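Side-chain contacts in type III restriction-modification enzyme EcoP15I Mod subunit (Escherichia coli, PDB 4ZCF), which methylates one adenine in the DNA site 5'-CAGCAG-3' using S-adenosyl-L-methionine, and with the Res subunit supports DNA restriction: residues H449-L454 and Y462-V467; Q94-K99 and S555-P560; E287-W292 and K307-D312. One frame throughout, in Å; residues are numbered along the deposited sequence.

Contact 1: residues H449-L454 and Y462-V467; sequences HTVFNL and YQFITV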
loop_
_atom_site.group_PDB
_atom_site.type_symbol
_atom_site.label_atom_id
_atom_site.label_comp_id
_atom_site.label_asym_id
_atom_site.label_seq_id
_atom_site.Cartn_x
_atom_site.Cartn_y
_atom_site.Cartn_z
ATOM N N HIS A 449 -11.553 -21.988 7.488
ATOM C CA HIS A 449 -12.028 -23.163 6.766
ATOM C C HIS A 449 -11.211 -23.341 5.481
ATOM O O HIS A 449 -10.675 -24.423 5.237
ATOM C CB HIS A 449 -13.537 -23.041 6.481
ATOM C CG HIS A 449 -14.189 -24.294 5.963
ATOM N ND1 HIS A 449 -15.573 -24.448 5.981
ATOM C CD2 HIS A 449 -13.639 -25.402 5.404
ATOM C CE1 HIS A 449 -15.814 -25.623 5.426
ATOM N NE2 HIS A 449 -14.681 -26.243 5.081
ATOM N N THR A 450 -11.071 -22.262 4.700
ATOM C CA THR A 450 -10.294 -22.200 3.469
ATOM C C THR A 450 -8.852 -22.670 3.705
ATOM O O THR A 450 -8.297 -23.332 2.841
ATOM C CB THR A 450 -10.389 -20.770 2.903
ATOM O OG1 THR A 450 -11.753 -20.478 2.559
ATOM C CG2 THR A 450 -9.485 -20.546 1.713
ATOM N N VAL A 451 -8.249 -22.351 4.864
ATOM C CA VAL A 451 -6.888 -22.806 5.210
ATOM C C VAL A 451 -6.900 -24.339 5.436
ATOM O O VAL A 451 -6.006 -25.024 4.934
ATOM C CB VAL A 451 -6.221 -21.993 6.365
ATOM C CG1 VAL A 451 -4.898 -22.609 6.785
ATOM C CG2 VAL A 451 -6.008 -20.528 5.956
ATOM N N PHE A 452 -7.954 -24.879 6.111
ATOM C CA PHE A 452 -8.116 -26.334 6.310
ATOM C C PHE A 452 -8.144 -27.042 4.952
ATOM O O PHE A 452 -7.314 -27.924 4.743
ATOM C CB PHE A 452 -9.365 -26.689 7.159
ATOM C CG PHE A 452 -9.329 -26.323 8.636
ATOM C CD1 PHE A 452 -8.169 -26.501 9.392
ATOM C CD2 PHE A 452 -10.472 -25.861 9.286
ATOM C CE1 PHE A 452 -8.151 -26.227 10.764
ATOM C CE2 PHE A 452 -10.444 -25.560 10.656
ATOM C CZ PHE A 452 -9.282 -25.748 11.383
ATOM N N ASN A 453 -9.005 -26.593 3.998
ATOM C CA ASN A 453 -9.086 -27.169 2.639
ATOM C C ASN A 453 -7.788 -27.054 1.842
ATOM O O ASN A 453 -7.448 -27.973 1.102
ATOM C CB ASN A 453 -10.187 -26.504 1.811
ATOM C CG ASN A 453 -11.600 -26.659 2.293
ATOM O OD1 ASN A 453 -12.514 -26.037 1.746
ATOM N ND2 ASN A 453 -11.824 -27.459 3.326
ATOM N N LEU A 454 -7.107 -25.890 1.924
ATOM C CA LEU A 454 -5.868 -25.687 1.184
ATOM C C LEU A 454 -4.747 -26.589 1.690
ATOM O O LEU A 454 -4.131 -27.261 0.891
ATOM C CB LEU A 454 -5.463 -24.198 1.126
ATOM C CG LEU A 454 -6.318 -23.264 0.228
ATOM C CD1 LEU A 454 -6.088 -21.771 0.575
ATOM C CD2 LEU A 454 -6.086 -23.526 -1.267
ATOM N N TYR A 462 -0.244 -23.307 5.437
ATOM C CA TYR A 462 -0.482 -21.947 5.918
ATOM C C TYR A 462 -0.949 -22.073 7.370
ATOM O O TYR A 462 -1.371 -23.148 7.788
ATOM C CB TYR A 462 -1.587 -21.219 5.123
ATOM C CG TYR A 462 -1.461 -21.275 3.620
ATOM C CD1 TYR A 462 -0.471 -20.552 2.952
ATOM C CD2 TYR A 462 -2.388 -21.972 2.850
ATOM C CE1 TYR A 462 -0.356 -20.595 1.561
ATOM C CE2 TYR A 462 -2.301 -21.990 1.460
ATOM C CZ TYR A 462 -1.268 -21.320 0.823
ATOM O OH TYR A 462 -1.169 -21.361 -0.540
ATOM N N GLN A 463 -0.889 -20.982 8.136
ATOM C CA GLN A 463 -1.403 -20.989 9.495
ATOM C C GLN A 463 -2.458 -19.913 9.537
ATOM O O GLN A 463 -2.265 -18.829 8.991
ATOM C CB GLN A 463 -0.307 -20.676 10.510
ATOM C CG GLN A 463 0.969 -21.456 10.289
ATOM C CD GLN A 463 2.122 -20.699 10.862
ATOM O OE1 GLN A 463 2.310 -20.637 12.089
ATOM N NE2 GLN A 463 2.892 -20.069 9.978
ATOM N N PHE A 464 -3.584 -20.200 10.135
ATOM C CA PHE A 464 -4.596 -19.170 10.216
ATOM C C PHE A 464 -4.647 -18.558 11.611
ATOM O O PHE A 464 -4.444 -19.252 12.611
ATOM C CB PHE A 464 -5.988 -19.688 9.752
ATOM C CG PHE A 464 -6.782 -20.576 10.697
ATOM C CD1 PHE A 464 -7.353 -20.055 11.861
ATOM C CD2 PHE A 464 -7.059 -21.901 10.365
ATOM C CE1 PHE A 464 -8.113 -20.866 12.720
ATOM C CE2 PHE A 464 -7.826 -22.709 11.220
ATOM C CZ PHE A 464 -8.351 -22.186 12.388
ATOM N N ILE A 465 -4.958 -17.266 11.668
ATOM C CA ILE A 465 -5.227 -16.538 12.895
ATOM C C ILE A 465 -6.501 -15.790 12.554
ATOM O O ILE A 465 -6.509 -15.076 11.555
ATOM C CB ILE A 465 -4.091 -15.575 13.366
ATOM C CG1 ILE A 465 -2.740 -16.267 13.512
ATOM C CG2 ILE A 465 -4.477 -14.852 14.657
ATOM C CD1 ILE A 465 -1.535 -15.288 13.575
ATOM N N THR A 466 -7.602 -16.043 13.292
ATOM C CA THR A 466 -8.886 -15.346 13.115
ATOM C C THR A 466 -9.416 -14.797 14.431
ATOM O O THR A 466 -9.320 -15.452 15.463
ATOM C CB THR A 466 -9.969 -16.101 12.277
ATOM O OG1 THR A 466 -10.502 -17.215 13.010
ATOM C CG2 THR A 466 -9.477 -16.521 10.876
ATOM N N VAL A 467 -9.975 -13.585 14.375
ATOM C CA VAL A 467 -10.519 -12.877 15.524
ATOM C C VAL A 467 -12.029 -12.666 15.382
ATOM O O VAL A 467 -12.508 -12.321 14.311
ATOM C CB VAL A 467 -9.750 -11.560 15.827
ATOM C CG1 VAL A 467 -10.078 -11.056 17.237
ATOM C CG2 VAL A 467 -8.236 -11.761 15.669
#
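Val-451, Phe-452 and Leu-454 make an apolar helix-on-strand contact with Tyr-462 and Phe-464, buried between helix 446-455 and the methyltransferase sheet, on its strand 461-468. The short segments run almost antiparallel, at 168°, their axes 8.4 Å apart. Val-451 sits between the two aromatic side chains and meets both at their first carbons: CG1, held anti to the backbone N, lies 4.0 Å from Tyr-462 CB and 3.7 Å from Tyr-462 O, while CG2 stands 3.9 Å from Phe-464 CB. Beyond the valine, the Phe-464 ring turns its edge to the face of Phe-452. CE2 of Phe-464 leads, 3.4 Å from Phe-452 CZ, with the planes at 83° and the centroids 5.2 Å apart: an offset edge-to-face pair. The first torsion of Phe-464, 76°, sets CG between the backbone N and the carbonyl carbon, from where the ring edge reaches Phe-452. Leu-454 approaches the Tyr-462 ring at its rim, CB lying near the ring plane and 3.9 Å from CE2. No hydrogen bond crosses the contact. The tyrosine hydroxyl is hydrogen-bonded to Gly-433 N, just ahead of strand 434-439, and His-95 stacks on Phe-464 while its ND1 accepts from Phe-464 N. Ala-498 and Ser-499 of helix 487-500 touch Phe-452. Strand 434-439, helix 446-455 and strand 461-468 form a beta-alpha-beta crossover, with the two strands parallel neighbours, a unit typical of the Rossmann-like fold of S-adenosylmethionine-dependent DNA methyltransferases.

Contact 2: residues Q94-K99 and S555-P560; sequences QHLLIK and SLLTTP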
loop_
_atom_site.group_PDB
_atom_site.type_symbol
_atom_site.label_atom_id
_atom_site.label_comp_id
_atom_site.label_asym_id
_atom_site.label_seq_id
_atom_site.Cartn_x
_atom_site.Cartn_y
_atom_site.Cartn_z
ATOM N N GLN A 94 -1.012 -25.195 14.847
ATOM C CA GLN A 94 -0.435 -23.959 14.348
ATOM C C GLN A 94 -1.484 -22.891 14.090
ATOM O O GLN A 94 -1.120 -21.751 13.838
ATOM C CB GLN A 94 0.431 -24.224 13.107
ATOM C CG GLN A 94 1.864 -24.618 13.484
ATOM C CD GLN A 94 2.918 -24.137 12.505
ATOM O OE1 GLN A 94 3.764 -23.294 12.840
ATOM N NE2 GLN A 94 2.918 -24.687 11.286
ATOM N N HIS A 95 -2.776 -23.242 14.238
ATOM C CA HIS A 95 -3.923 -22.384 13.974
ATOM C C HIS A 95 -4.511 -21.735 15.222
ATOM O O HIS A 95 -4.656 -22.395 16.251
ATOM C CB HIS A 95 -4.996 -23.166 13.205
ATOM C CG HIS A 95 -4.481 -23.836 11.971
ATOM N ND1 HIS A 95 -4.172 -23.118 10.836
ATOM C CD2 HIS A 95 -4.171 -25.135 11.757
ATOM C CE1 HIS A 95 -3.738 -24.004 9.955
ATOM N NE2 HIS A 95 -3.718 -25.224 10.467
ATOM N N LEU A 96 -4.892 -20.438 15.122
ATOM C CA LEU A 96 -5.454 -19.700 16.263
ATOM C C LEU A 96 -6.797 -19.082 15.995
ATOM O O LEU A 96 -7.008 -18.510 14.951
ATOM C CB LEU A 96 -4.491 -18.577 16.769
ATOM C CG LEU A 96 -3.003 -18.897 16.917
ATOM C CD1 LEU A 96 -2.184 -17.636 16.995
ATOM C CD2 LEU A 96 -2.743 -19.824 18.092
ATOM N N LEU A 97 -7.677 -19.131 16.985
ATOM C CA LEU A 97 -8.959 -18.438 17.010
ATOM C C LEU A 97 -8.965 -17.640 18.341
ATOM O O LEU A 97 -8.711 -18.214 19.411
ATOM C CB LEU A 97 -10.176 -19.382 16.845
ATOM C CG LEU A 97 -11.541 -18.812 17.249
ATOM C CD1 LEU A 97 -12.036 -17.728 16.277
ATOM C CD2 LEU A 97 -12.560 -19.912 17.418
ATOM N N ILE A 98 -9.144 -16.306 18.246
ATOM C CA ILE A 98 -9.124 -15.390 19.392
ATOM C C ILE A 98 -10.452 -14.699 19.599
ATOM O O ILE A 98 -11.045 -14.182 18.645
ATOM C CB ILE A 98 -7.933 -14.408 19.390
ATOM C CG1 ILE A 98 -6.642 -15.118 19.001
ATOM C CG2 ILE A 98 -7.774 -13.754 20.761
ATOM C CD1 ILE A 98 -5.805 -14.337 18.104
ATOM N N LYS A 99 -10.919 -14.707 20.862
ATOM C CA LYS A 99 -12.173 -14.090 21.274
ATOM C C LYS A 99 -11.886 -12.734 21.907
ATOM O O LYS A 99 -11.044 -12.622 22.788
ATOM C CB LYS A 99 -12.924 -14.999 22.270
ATOM C CG LYS A 99 -14.363 -14.558 22.548
ATOM C CD LYS A 99 -14.780 -14.885 23.973
ATOM C CE LYS A 99 -15.233 -16.305 24.195
ATOM N NZ LYS A 99 -16.009 -16.434 25.457
ATOM N N SER A 555 7.001 -13.906 22.148
ATOM C CA SER A 555 6.864 -15.299 21.696
ATOM C C SER A 555 5.499 -15.526 21.026
ATOM O O SER A 555 4.474 -15.121 21.579
ATOM C CB SER A 555 7.078 -16.289 22.849
ATOM O OG SER A 555 7.939 -15.797 23.867
ATOM N N LEU A 556 5.491 -16.189 19.851
ATOM C CA LEU A 556 4.273 -16.509 19.084
ATOM C C LEU A 556 3.386 -17.452 19.884
ATOM O O LEU A 556 3.920 -18.345 20.554
ATOM C CB LEU A 556 4.607 -17.204 17.742
ATOM C CG LEU A 556 5.699 -16.627 16.845
ATOM C CD1 LEU A 556 6.252 -17.710 15.919
ATOM C CD2 LEU A 556 5.198 -15.442 16.042
ATOM N N LEU A 557 2.040 -17.311 19.772
ATOM C CA LEU A 557 1.093 -18.196 20.482
ATOM C C LEU A 557 1.232 -19.684 20.145
ATOM O O LEU A 557 0.667 -20.520 20.839
ATOM C CB LEU A 557 -0.370 -17.719 20.368
ATOM C CG LEU A 557 -0.667 -16.313 20.902
ATOM C CD1 LEU A 557 -2.085 -15.875 20.563
ATOM C CD2 LEU A 557 -0.447 -16.232 22.405
ATOM N N THR A 558 2.023 -20.011 19.126
ATOM C CA THR A 558 2.276 -21.391 18.690
ATOM C C THR A 558 3.513 -22.003 19.362
ATOM O O THR A 558 3.610 -23.231 19.431
ATOM C CB THR A 558 2.284 -21.503 17.149
ATOM O OG1 THR A 558 3.278 -20.624 16.593
ATOM C CG2 THR A 558 0.915 -21.241 16.543
ATOM N N THR A 559 4.447 -21.146 19.853
ATOM C CA THR A 559 5.664 -21.530 20.582
ATOM C C THR A 559 5.226 -22.278 21.868
ATOM O O THR A 559 4.289 -21.833 22.547
ATOM C CB THR A 559 6.525 -20.278 20.884
ATOM O OG1 THR A 559 6.763 -19.539 19.681
ATOM C CG2 THR A 559 7.860 -20.611 21.533
ATOM N N PRO A 560 5.831 -23.436 22.207
ATOM C CA PRO A 560 5.377 -24.145 23.405
ATOM C C PRO A 560 6.003 -23.626 24.702
ATOM O O PRO A 560 7.125 -23.111 24.719
ATOM C CB PRO A 560 5.739 -25.611 23.111
ATOM C CG PRO A 560 6.550 -25.601 21.814
ATOM C CD PRO A 560 6.921 -24.182 21.544
#
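Leu-96 lays its forked end against the CB of Leu-557: both methyls take part, CD1 at 3.8 Å and CD2 at 3.9 Å from that one atom. Leu-557 CD1 adds to the overlap, 4.0 Å from Leu-96 CD1, and the two leucine chains slant across one another. Leu-557 sets its CG anti to the carbonyl carbon (chi1 -59°), and both Leu-96 methyls reach its CB. Next along the loop, Thr-558 brings its methyl rather than its hydroxyl. CG2 rests 3.4 Å from Gln-94 O and 3.7 Å from Gln-94 CA, a packing contact with the backbone just before the strand. No hydrogen bond joins the two segments. Leu-557 and Thr-558 are the central pair of a type I beta turn from Leu-556 to Thr-559, closed by a hydrogen bond from Thr-559 N to Leu-556 O at 2.9 Å; the Thr-559 hydroxyl donates to the same carbonyl, weakly. The turn is also tied at its backbone by hydrogen bonds, Leu-557 N to the hydroxyl of Tyr-113 and Leu-557 O to the amine of Lys-508. Tyr-510 of strand 508-514 touches both leucines. The result is a beta turn packed on one side of an inner strand of the Rossmann-like sheet, joining the loop before strand 562-566, in the type III C-terminal family region, to the methyltransferase core.

Contact 3: residues E287-W292 and K307-D312; sequences EKYTQW and KYIDKD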
loop_
_atom_site.group_PDB
_atom_site.type_symbol
_atom_site.label_atom_id
_atom_site.label_comp_id
_atom_site.label_asym_id
_atom_site.label_seq_id
_atom_site.Cartn_x
_atom_site.Cartn_y
_atom_site.Cartn_z
ATOM N N GLU A 287 -4.334 -36.692 -35.401
ATOM C CA GLU A 287 -5.676 -36.990 -35.939
ATOM C C GLU A 287 -6.617 -37.401 -34.793
ATOM O O GLU A 287 -7.755 -36.911 -34.710
ATOM C CB GLU A 287 -5.619 -38.074 -37.045
ATOM C CG GLU A 287 -4.774 -37.675 -38.249
ATOM C CD GLU A 287 -4.354 -38.770 -39.219
ATOM O OE1 GLU A 287 -4.115 -39.919 -38.774
ATOM O OE2 GLU A 287 -4.207 -38.459 -40.424
ATOM N N LYS A 288 -6.100 -38.271 -33.890
ATOM C CA LYS A 288 -6.782 -38.750 -32.694
ATOM C C LYS A 288 -7.028 -37.606 -31.720
ATOM O O LYS A 288 -8.093 -37.559 -31.091
ATOM C CB LYS A 288 -5.972 -39.877 -32.028
ATOM C CG LYS A 288 -6.672 -41.246 -32.093
ATOM C CD LYS A 288 -6.564 -41.961 -33.460
ATOM C CE LYS A 288 -7.605 -43.046 -33.638
ATOM N NZ LYS A 288 -8.937 -42.485 -33.992
ATOM N N TYR A 289 -6.051 -36.663 -31.627
ATOM C CA TYR A 289 -6.135 -35.467 -30.797
ATOM C C TYR A 289 -7.125 -34.455 -31.363
ATOM O O TYR A 289 -7.946 -33.947 -30.592
ATOM C CB TYR A 289 -4.757 -34.828 -30.528
ATOM C CG TYR A 289 -4.842 -33.637 -29.592
ATOM C CD1 TYR A 289 -5.225 -33.797 -28.262
ATOM C CD2 TYR A 289 -4.637 -32.342 -30.061
ATOM C CE1 TYR A 289 -5.428 -32.704 -27.435
ATOM C CE2 TYR A 289 -4.809 -31.240 -29.230
ATOM C CZ TYR A 289 -5.190 -31.425 -27.910
ATOM O OH TYR A 289 -5.353 -30.342 -27.076
ATOM N N THR A 290 -7.084 -34.165 -32.691
ATOM C CA THR A 290 -8.042 -33.233 -33.328
ATOM C C THR A 290 -9.500 -33.687 -33.082
ATOM O O THR A 290 -10.386 -32.851 -32.933
ATOM C CB THR A 290 -7.705 -33.015 -34.821
ATOM O OG1 THR A 290 -6.393 -32.467 -34.931
ATOM C CG2 THR A 290 -8.674 -32.080 -35.518
ATOM N N GLN A 291 -9.720 -35.007 -32.994
ATOM C CA GLN A 291 -11.020 -35.622 -32.734
ATOM C C GLN A 291 -11.514 -35.265 -31.312
ATOM O O GLN A 291 -12.608 -34.721 -31.167
ATOM C CB GLN A 291 -10.940 -37.150 -32.954
ATOM C CG GLN A 291 -12.292 -37.859 -32.980
ATOM C CD GLN A 291 -12.199 -39.371 -33.074
ATOM O OE1 GLN A 291 -11.355 -39.948 -33.786
ATOM N NE2 GLN A 291 -13.117 -40.052 -32.397
ATOM N N TRP A 292 -10.702 -35.554 -30.282
ATOM C CA TRP A 292 -11.018 -35.255 -28.885
ATOM C C TRP A 292 -11.027 -33.742 -28.659
ATOM O O TRP A 292 -11.831 -33.269 -27.853
ATOM C CB TRP A 292 -10.014 -35.941 -27.951
ATOM C CG TRP A 292 -10.219 -35.676 -26.481
ATOM C CD1 TRP A 292 -10.879 -36.467 -25.583
ATOM C CD2 TRP A 292 -9.682 -34.576 -25.731
ATOM N NE1 TRP A 292 -10.788 -35.928 -24.322
ATOM C CE2 TRP A 292 -10.067 -34.760 -24.386
ATOM C CE3 TRP A 292 -8.944 -33.428 -26.076
ATOM C CZ2 TRP A 292 -9.759 -33.825 -23.392
ATOM C CZ3 TRP A 292 -8.643 -32.505 -25.093
ATOM C CH2 TRP A 292 -9.035 -32.711 -23.768
ATOM N N LYS A 307 -4.598 -26.592 -30.027
ATOM C CA LYS A 307 -5.020 -27.535 -31.063
ATOM C C LYS A 307 -3.968 -28.529 -31.488
ATOM O O LYS A 307 -4.336 -29.618 -31.955
ATOM C CB LYS A 307 -5.560 -26.781 -32.308
ATOM C CG LYS A 307 -4.545 -25.899 -33.056
ATOM C CD LYS A 307 -5.043 -25.503 -34.448
ATOM C CE LYS A 307 -4.865 -24.024 -34.724
ATOM N NZ LYS A 307 -4.193 -23.746 -36.027
ATOM N N TYR A 308 -2.672 -28.143 -31.409
ATOM C CA TYR A 308 -1.549 -28.987 -31.835
ATOM C C TYR A 308 -1.018 -29.943 -30.780
ATOM O O TYR A 308 -1.179 -29.695 -29.584
ATOM C CB TYR A 308 -0.392 -28.150 -32.388
ATOM C CG TYR A 308 -0.744 -27.166 -33.481
ATOM C CD1 TYR A 308 -1.146 -27.606 -34.741
ATOM C CD2 TYR A 308 -0.565 -25.800 -33.296
ATOM C CE1 TYR A 308 -1.423 -26.704 -35.768
ATOM C CE2 TYR A 308 -0.830 -24.889 -34.316
ATOM C CZ TYR A 308 -1.274 -25.343 -35.548
ATOM O OH TYR A 308 -1.564 -24.439 -36.548
ATOM N N ILE A 309 -0.362 -31.035 -31.236
ATOM C CA ILE A 309 0.239 -32.057 -30.376
ATOM C C ILE A 309 1.431 -32.778 -31.036
ATOM O O ILE A 309 1.439 -32.988 -32.247
ATOM C CB ILE A 309 -0.823 -33.058 -29.790
ATOM C CG1 ILE A 309 -0.278 -33.806 -28.535
ATOM C CG2 ILE A 309 -1.369 -34.007 -30.864
ATOM C CD1 ILE A 309 -1.155 -35.022 -27.836
ATOM N N ASP A 310 2.427 -33.159 -30.205
ATOM C CA ASP A 310 3.593 -33.992 -30.539
ATOM C C ASP A 310 3.989 -34.827 -29.292
ATOM O O ASP A 310 3.273 -34.763 -28.289
ATOM C CB ASP A 310 4.757 -33.184 -31.155
ATOM C CG ASP A 310 5.514 -32.215 -30.260
ATOM O OD1 ASP A 310 5.621 -32.483 -29.038
ATOM O OD2 ASP A 310 6.104 -31.254 -30.801
ATOM N N LYS A 311 5.110 -35.587 -29.345
ATOM C CA LYS A 311 5.598 -36.419 -28.229
ATOM C C LYS A 311 5.889 -35.654 -26.906
ATOM O O LYS A 311 5.747 -36.247 -25.827
ATOM C CB LYS A 311 6.816 -37.224 -28.661
ATOM N N ASP A 312 6.268 -34.343 -26.985
ATOM C CA ASP A 312 6.534 -33.487 -25.815
ATOM C C ASP A 312 5.238 -32.869 -25.196
ATOM O O ASP A 312 5.303 -32.172 -24.167
ATOM C CB ASP A 312 7.543 -32.396 -26.162
HETATM O O HOH W 1 -6.704 -30.082 -33.428
#
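The Tyr-289 ring presents an edge to the backbone of Lys-307, and Ile-309 meets it obliquely; a second flat group, the Tyr-308 ring, carries Lys-307 CG over the centre of one face, 3.8 Å above its plane. On the edge of Tyr-289, CE2 lies 3.2 Å and CD2 3.3 Å from Lys-307 O, which sits near the ring plane. The methyl CG2 of Ile-309 comes against the root of the tyrosine, 3.5 Å from Tyr-289 CB and 3.7 Å from its CG. Tyr-289 holds CG anti to the backbone N (chi1 -176°) and reaches across to the chain leading into strand 308-310, where its hydroxyl hydrogen-bonds to Tyr-306 O. Lys-307 O is also gripped by polar groups: a water donates to it and to Thr-290 OG1, bridging the helix and the residue that leads into the strand with two 2.8 Å bonds, and Gln-286 NE2 hydrogen-bonds to the same carbonyl. If Tyr-289 gave way to an alanine, Tyr-306 O would probably lose this hydroxyl partner and a gap would open beside the Lys-307 carbonyl. Lys-307 NZ hydrogen-bonds to Tyr-308 OH at 2.8 Å, and the lysine packs against a phosphate of the bound DNA. Asp-310 OD1 accepts from Asp-312 N in an Asx turn that leads into the next strand. Helix 283-296 thus packs on strand 308-310, an outer strand of the four-stranded antiparallel sheet; Ile-314 of the adjoining strand 313-318 touches both Tyr-289 and Ile-309, and Phe-276 of helix 264-279 also touches Tyr-289.

Contacts 1 and 2 share the methyltransferase sheet, their centres about 13 Å apart. Strands 461-468 and 96-99 run side by side, with probable hydrogen bonds from Leu-96 N to Phe-464 O (2.8 Å) and from Ile-98 N to Thr-466 O (2.9 Å). The predicted S-adenosylmethionine-binding residues 123-126 directly follow strand 117-122 of the same sheet. Contact 1 packs a crossover helix on it; contact 2 brings in the C-terminal region. Contact 3 lies apart, its centre about 41 Å from that of contact 1 and about 52 Å from that of contact 2. Its nearest atom is about 4 Å from the bound DNA, against about 21 Å for contact 1 and 30 Å for contact 2.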